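Local coordinates for protein NalP translocator (Neisseria meningitidis, PDB 1UYN) that forms the outer-membrane translocator domain of an autotransporter, a hydrophilic beta-barrel pore through which the protease-bearing passenger domain reaches the bacterial cell surface, at residues A[34-39]-A[124-129]; A[177-182]-A[234-239]. All coordinates share one frame; numbering follows the deposited sequence.

Both contacts belong to the twelve-stranded antiparallel barrel and are built on salt bridges, but they join different elements. Contact 1 is buried inside the pore: the turn that follows helix 12-34 meets strand 121-139, so the plug helix is tied to the wall. Contact 2 joins strand 172-192 to the loop that leaves the end of strand 224-235, past the strand between them, 199-219, and is partly buried. Its charged groups lie on the pore side, while a pair of leucines touches on the outer surface. A lysine and one aspartate carry contact 1; contact 2 has an arginine-aspartate network of four residues. Their centres are about 17 Å apart, and their nearest atoms about 6 Å.

Contact 1 of 2, residues A[34-39]-A[124-129]; sequences DGLDHN and KGLFSY
The turn leading from the pore-filling helix 12-34 into the first barrel strand meets the inner wall here, where Asp37 and Leu36 receive the long side chain of Lys124. The ammonium NZ of Lys124 donates to OD1 of Asp37 at 2.8 Å, on the syn lone pair of that oxygen, and more weakly to Asp37 OD2 at 3.3 Å. Lys124 reaches this far because its chain runs extended beyond CG (chi2 -170°, chi3 -179°), crossing the Asp37 side chain at about a right angle. Plug and wall are thus joined by charge inside the hydrophilic pore of the autotransporter domain. The same NZ also bonds the carbonyl O of Ser33 in the last turn of the helix and pairs with Glu176, while Asp37 OD1 takes a second cation from Arg114; this shared pairing probably balances the buried charges. Along the methylenes of Lys124 the contact is apolar. The Leu36 and Lys124 side chains run antiparallel alongside one another, with Leu36 CD1 3.8 Å from Lys124 CD. The methyl CD1 of Leu36 also meets CD2 of Leu126, 4.1 Å away, and Leu126 packs in turn on Leu29 of the helix.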
loop_
_atom_site.group_PDB
_atom_site.type_symbol
_atom_site.label_atom_id
_atom_site.label_comp_id
_atom_site.label_asym_id
_atom_site.label_seq_id
_atom_site.Cartn_x
_atom_site.Cartn_y
_atom_site.Cartn_z
ATOM N N ASP A 34 8.702 1.630 6.062
ATOM C CA ASP A 34 9.069 2.840 6.777
ATOM C C ASP A 34 9.390 2.464 8.239
ATOM O O ASP A 34 10.345 2.986 8.822
ATOM C CB ASP A 34 7.965 3.917 6.611
ATOM C CG ASP A 34 7.880 4.452 5.122
ATOM O OD1 ASP A 34 8.852 4.187 4.349
ATOM O OD2 ASP A 34 6.893 5.118 4.636
ATOM N N GLY A 35 8.653 1.486 8.771
ATOM C CA GLY A 35 8.831 0.973 10.102
ATOM C C GLY A 35 10.149 0.327 10.410
ATOM O O GLY A 35 10.471 0.067 11.579
ATOM N N LEU A 36 10.897 0.007 9.363
ATOM C CA LEU A 36 12.271 -0.487 9.483
ATOM C C LEU A 36 13.281 0.609 9.818
ATOM O O LEU A 36 14.332 0.319 10.391
ATOM C CB LEU A 36 12.694 -1.181 8.198
ATOM C CG LEU A 36 12.005 -2.511 7.902
ATOM C CD1 LEU A 36 12.230 -2.883 6.462
ATOM C CD2 LEU A 36 12.475 -3.648 8.808
ATOM N N ASP A 37 12.962 1.854 9.466
ATOM C CA ASP A 37 13.887 2.990 9.621
ATOM C C ASP A 37 13.907 3.526 11.068
ATOM O O ASP A 37 14.954 3.838 11.618
ATOM C CB ASP A 37 13.527 4.137 8.646
ATOM C CG ASP A 37 13.234 3.646 7.235
ATOM O OD1 ASP A 37 13.769 2.583 6.862
ATOM O OD2 ASP A 37 12.463 4.246 6.433
ATOM N N HIS A 38 12.730 3.597 11.679
ATOM C CA HIS A 38 12.536 4.290 12.958
ATOM C C HIS A 38 13.407 3.710 14.048
ATOM O O HIS A 38 13.899 4.435 14.902
ATOM C CB HIS A 38 11.045 4.236 13.375
ATOM C CG HIS A 38 10.107 4.614 12.265
ATOM N ND1 HIS A 38 9.964 5.909 11.807
ATOM C CD2 HIS A 38 9.324 3.850 11.473
ATOM C CE1 HIS A 38 9.110 5.925 10.796
ATOM N NE2 HIS A 38 8.706 4.686 10.573
ATOM N N ASN A 39 13.614 2.402 13.985
ATOM C CA ASN A 39 14.122 1.640 15.114
ATOM C C ASN A 39 15.468 2.130 15.641
ATOM O O ASN A 39 16.407 2.368 14.867
ATOM C CB ASN A 39 14.168 0.128 14.787
ATOM C CG ASN A 39 13.103 -0.662 15.542
ATOM O OD1 ASN A 39 13.389 -1.268 16.595
ATOM N ND2 ASN A 39 11.860 -0.621 15.042
ATOM N N LYS A 124 17.001 -3.103 1.885
ATOM C CA LYS A 124 15.750 -3.671 2.410
ATOM C C LYS A 124 15.177 -4.771 1.500
ATOM O O LYS A 124 15.121 -4.597 0.305
ATOM C CB LYS A 124 14.669 -2.592 2.501
ATOM C CG LYS A 124 14.862 -1.500 3.543
ATOM C CD LYS A 124 13.560 -0.615 3.679
ATOM C CE LYS A 124 13.732 0.530 4.727
ATOM N NZ LYS A 124 12.907 1.696 4.402
ATOM N N GLY A 125 14.748 -5.881 2.081
ATOM C CA GLY A 125 13.896 -6.873 1.441
ATOM C C GLY A 125 12.507 -6.775 2.031
ATOM O O GLY A 125 12.358 -6.608 3.208
ATOM N N LEU A 126 11.486 -6.820 1.197
ATOM C CA LEU A 126 10.080 -6.752 1.609
ATOM C C LEU A 126 9.324 -7.922 0.969
ATOM O O LEU A 126 9.621 -8.320 -0.139
ATOM C CB LEU A 126 9.435 -5.433 1.157
ATOM C CG LEU A 126 10.229 -4.155 1.485
ATOM C CD1 LEU A 126 9.703 -2.957 0.766
ATOM C CD2 LEU A 126 10.246 -3.883 2.977
ATOM N N PHE A 127 8.372 -8.473 1.702
ATOM C CA PHE A 127 7.501 -9.530 1.197
ATOM C C PHE A 127 6.103 -9.373 1.806
ATOM O O PHE A 127 5.935 -8.956 2.945
ATOM C CB PHE A 127 8.075 -10.896 1.553
ATOM C CG PHE A 127 7.148 -12.037 1.252
ATOM C CD1 PHE A 127 7.049 -12.544 -0.049
ATOM C CD2 PHE A 127 6.349 -12.600 2.251
ATOM C CE1 PHE A 127 6.181 -13.606 -0.360
ATOM C CE2 PHE A 127 5.489 -13.684 1.944
ATOM C CZ PHE A 127 5.411 -14.169 0.634
ATOM N N SER A 128 5.086 -9.697 1.052
ATOM C CA SER A 128 3.733 -9.640 1.574
ATOM C C SER A 128 2.891 -10.689 0.870
ATOM O O SER A 128 3.128 -11.055 -0.299
ATOM C CB SER A 128 3.150 -8.254 1.392
ATOM O OG SER A 128 2.826 -8.043 0.029
ATOM N N TYR A 129 1.947 -11.223 1.628
ATOM C CA TYR A 129 1.008 -12.199 1.114
ATOM C C TYR A 129 -0.286 -11.720 1.678
ATOM O O TYR A 129 -0.413 -11.621 2.899
ATOM C CB TYR A 129 1.301 -13.628 1.601
ATOM C CG TYR A 129 0.383 -14.665 1.014
ATOM C CD1 TYR A 129 -0.839 -14.972 1.608
ATOM C CD2 TYR A 129 0.718 -15.325 -0.150
ATOM C CE1 TYR A 129 -1.688 -15.943 1.062
ATOM C CE2 TYR A 129 -0.122 -16.294 -0.715
ATOM C CZ TYR A 129 -1.325 -16.614 -0.110
ATOM O OH TYR A 129 -2.170 -17.592 -0.695
#

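Contact 2 of 2, residues A[177-182]-A[234-239]; sequences GGLRYD and RDLNGR
Carboxylate oxygen OD2 of Asp182 is gripped by three N-H donors from two arginines. Arg239 comes end-on with both terminal nitrogens, NH1 at 3.0 Å and NH2 at 2.9 Å from Asp182 OD2; NH1 uses the anti lone pair, whereas NH2 lies 32° out of the carboxylate plane on that same side. Arg180 NH1 takes the syn lone pair of Asp182 OD2 at 2.9 Å. Asp235 holds Arg239 side-on from above its carboxylate plane, with Arg239 NE 2.7 Å from Asp235 OD2 and Arg239 NH2 3.1 Å from Asp235 OD1. Two aspartates thereby fix the rotation of the Arg239 group, which gets there through a bend at chi3 (-74°). Arg180 NH1 and Arg239 NH2 come to 3.8 Å because both serve Asp182 OD2; Arg180 NH2 also pairs with Glu233. On the outer surface Leu179 CD2 touches Leu236 CD1 at 3.8 Å, the two chains crossing at about a right angle. Strand 199-219 separates strand 172-192 from strand 224-235, whose following loop carries Arg239. Both arginines touch helix 12-34 inside the barrel, and such an inward charged network, with leucines outside, is characteristic of a transmembrane beta-barrel with a hydrophilic pore.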
loop_
_atom_site.group_PDB
_atom_site.type_symbol
_atom_site.label_atom_id
_atom_site.label_comp_id
_atom_site.label_asym_id
_atom_site.label_seq_id
_atom_site.Cartn_x
_atom_site.Cartn_y
_atom_site.Cartn_z
ATOM N N GLY A 177 15.502 3.701 -3.270
ATOM C CA GLY A 177 15.135 3.265 -4.606
ATOM C C GLY A 177 15.196 1.758 -4.813
ATOM O O GLY A 177 16.053 1.046 -4.279
ATOM N N GLY A 178 14.270 1.250 -5.622
ATOM C CA GLY A 178 14.292 -0.157 -5.964
ATOM C C GLY A 178 13.153 -0.638 -6.820
ATOM O O GLY A 178 12.698 0.044 -7.702
ATOM N N LEU A 179 12.746 -1.876 -6.580
ATOM C CA LEU A 179 11.711 -2.473 -7.340
ATOM C C LEU A 179 10.727 -3.134 -6.397
ATOM O O LEU A 179 11.081 -3.498 -5.300
ATOM C CB LEU A 179 12.329 -3.492 -8.275
ATOM C CG LEU A 179 13.425 -3.010 -9.212
ATOM C CD1 LEU A 179 14.069 -4.238 -9.792
ATOM C CD2 LEU A 179 12.918 -2.084 -10.320
ATOM N N ARG A 180 9.481 -3.272 -6.840
ATOM C CA ARG A 180 8.490 -4.091 -6.150
ATOM C C ARG A 180 7.821 -4.919 -7.234
ATOM O O ARG A 180 7.437 -4.388 -8.230
ATOM C CB ARG A 180 7.465 -3.214 -5.462
ATOM C CG ARG A 180 6.482 -3.994 -4.567
ATOM C CD ARG A 180 5.018 -3.585 -4.770
ATOM N NE ARG A 180 4.832 -2.173 -4.541
ATOM C CZ ARG A 180 3.955 -1.401 -5.161
ATOM N NH1 ARG A 180 3.157 -1.863 -6.110
ATOM N NH2 ARG A 180 3.902 -0.113 -4.831
ATOM N N TYR A 181 7.714 -6.216 -7.045
ATOM C CA TYR A 181 7.013 -7.073 -7.972
ATOM C C TYR A 181 5.690 -7.486 -7.350
ATOM O O TYR A 181 5.702 -8.047 -6.275
ATOM C CB TYR A 181 7.838 -8.326 -8.231
ATOM C CG TYR A 181 7.300 -9.197 -9.349
ATOM C CD1 TYR A 181 7.298 -8.737 -10.644
ATOM C CD2 TYR A 181 6.818 -10.485 -9.103
ATOM C CE1 TYR A 181 6.807 -9.510 -11.690
ATOM C CE2 TYR A 181 6.341 -11.288 -10.134
ATOM C CZ TYR A 181 6.339 -10.777 -11.441
ATOM O OH TYR A 181 5.888 -11.513 -12.526
ATOM N N ASP A 182 4.567 -7.197 -8.016
ATOM C CA ASP A 182 3.242 -7.588 -7.548
ATOM C C ASP A 182 2.777 -8.732 -8.358
ATOM O O ASP A 182 2.634 -8.599 -9.567
ATOM C CB ASP A 182 2.219 -6.484 -7.778
ATOM C CG ASP A 182 2.502 -5.256 -7.001
ATOM O OD1 ASP A 182 3.265 -5.321 -6.006
ATOM O OD2 ASP A 182 1.998 -4.170 -7.345
ATOM N N ARG A 234 6.252 4.015 -10.837
ATOM C CA ARG A 234 5.801 3.773 -12.189
ATOM C C ARG A 234 5.799 2.293 -12.485
ATOM O O ARG A 234 6.772 1.619 -12.226
ATOM C CB ARG A 234 6.737 4.454 -13.180
ATOM C CG ARG A 234 6.253 4.464 -14.614
ATOM C CD ARG A 234 7.255 5.069 -15.505
ATOM N NE ARG A 234 6.717 5.622 -16.744
ATOM C CZ ARG A 234 6.446 4.891 -17.783
ATOM N NH1 ARG A 234 6.604 3.559 -17.760
ATOM N NH2 ARG A 234 6.002 5.476 -18.860
ATOM N N ASP A 235 4.742 1.785 -13.086
ATOM C CA ASP A 235 4.780 0.394 -13.474
ATOM C C ASP A 235 5.776 0.274 -14.620
ATOM O O ASP A 235 5.882 1.145 -15.472
ATOM C CB ASP A 235 3.394 -0.133 -13.830
ATOM C CG ASP A 235 2.454 -0.174 -12.634
ATOM O OD1 ASP A 235 2.878 -0.029 -11.478
ATOM O OD2 ASP A 235 1.235 -0.339 -12.745
ATOM N N LEU A 236 6.586 -0.761 -14.571
ATOM C CA LEU A 236 7.610 -0.962 -15.574
ATOM C C LEU A 236 7.109 -1.874 -16.672
ATOM O O LEU A 236 7.720 -1.924 -17.745
ATOM C CB LEU A 236 8.921 -1.475 -14.925
ATOM C CG LEU A 236 9.426 -0.538 -13.825
ATOM C CD1 LEU A 236 10.767 -0.982 -13.256
ATOM C CD2 LEU A 236 9.496 0.892 -14.375
ATOM N N ASN A 237 5.991 -2.549 -16.406
ATOM C CA ASN A 237 5.283 -3.383 -17.381
ATOM C C ASN A 237 3.795 -3.278 -17.240
ATOM O O ASN A 237 3.289 -2.412 -16.560
ATOM C CB ASN A 237 5.743 -4.842 -17.317
ATOM C CG ASN A 237 5.326 -5.571 -16.031
ATOM O OD1 ASN A 237 5.421 -5.028 -14.915
ATOM N ND2 ASN A 237 4.932 -6.841 -16.178
ATOM N N GLY A 238 3.072 -4.155 -17.895
ATOM C CA GLY A 238 1.617 -4.082 -17.913
ATOM C C GLY A 238 0.945 -4.432 -16.612
ATOM O O GLY A 238 1.387 -5.316 -15.859
ATOM N N ARG A 239 -0.126 -3.718 -16.320
ATOM C CA ARG A 239 -0.905 -4.020 -15.137
ATOM C C ARG A 239 -2.325 -4.026 -15.599
ATOM O O ARG A 239 -3.031 -3.054 -15.467
ATOM C CB ARG A 239 -0.688 -2.999 -14.042
ATOM C CG ARG A 239 -1.276 -3.420 -12.710
ATOM C CD ARG A 239 -1.281 -2.337 -11.672
ATOM N NE ARG A 239 0.040 -2.032 -11.092
ATOM C CZ ARG A 239 0.637 -2.740 -10.114
ATOM N NH1 ARG A 239 0.068 -3.844 -9.611
ATOM N NH2 ARG A 239 1.811 -2.349 -9.658
#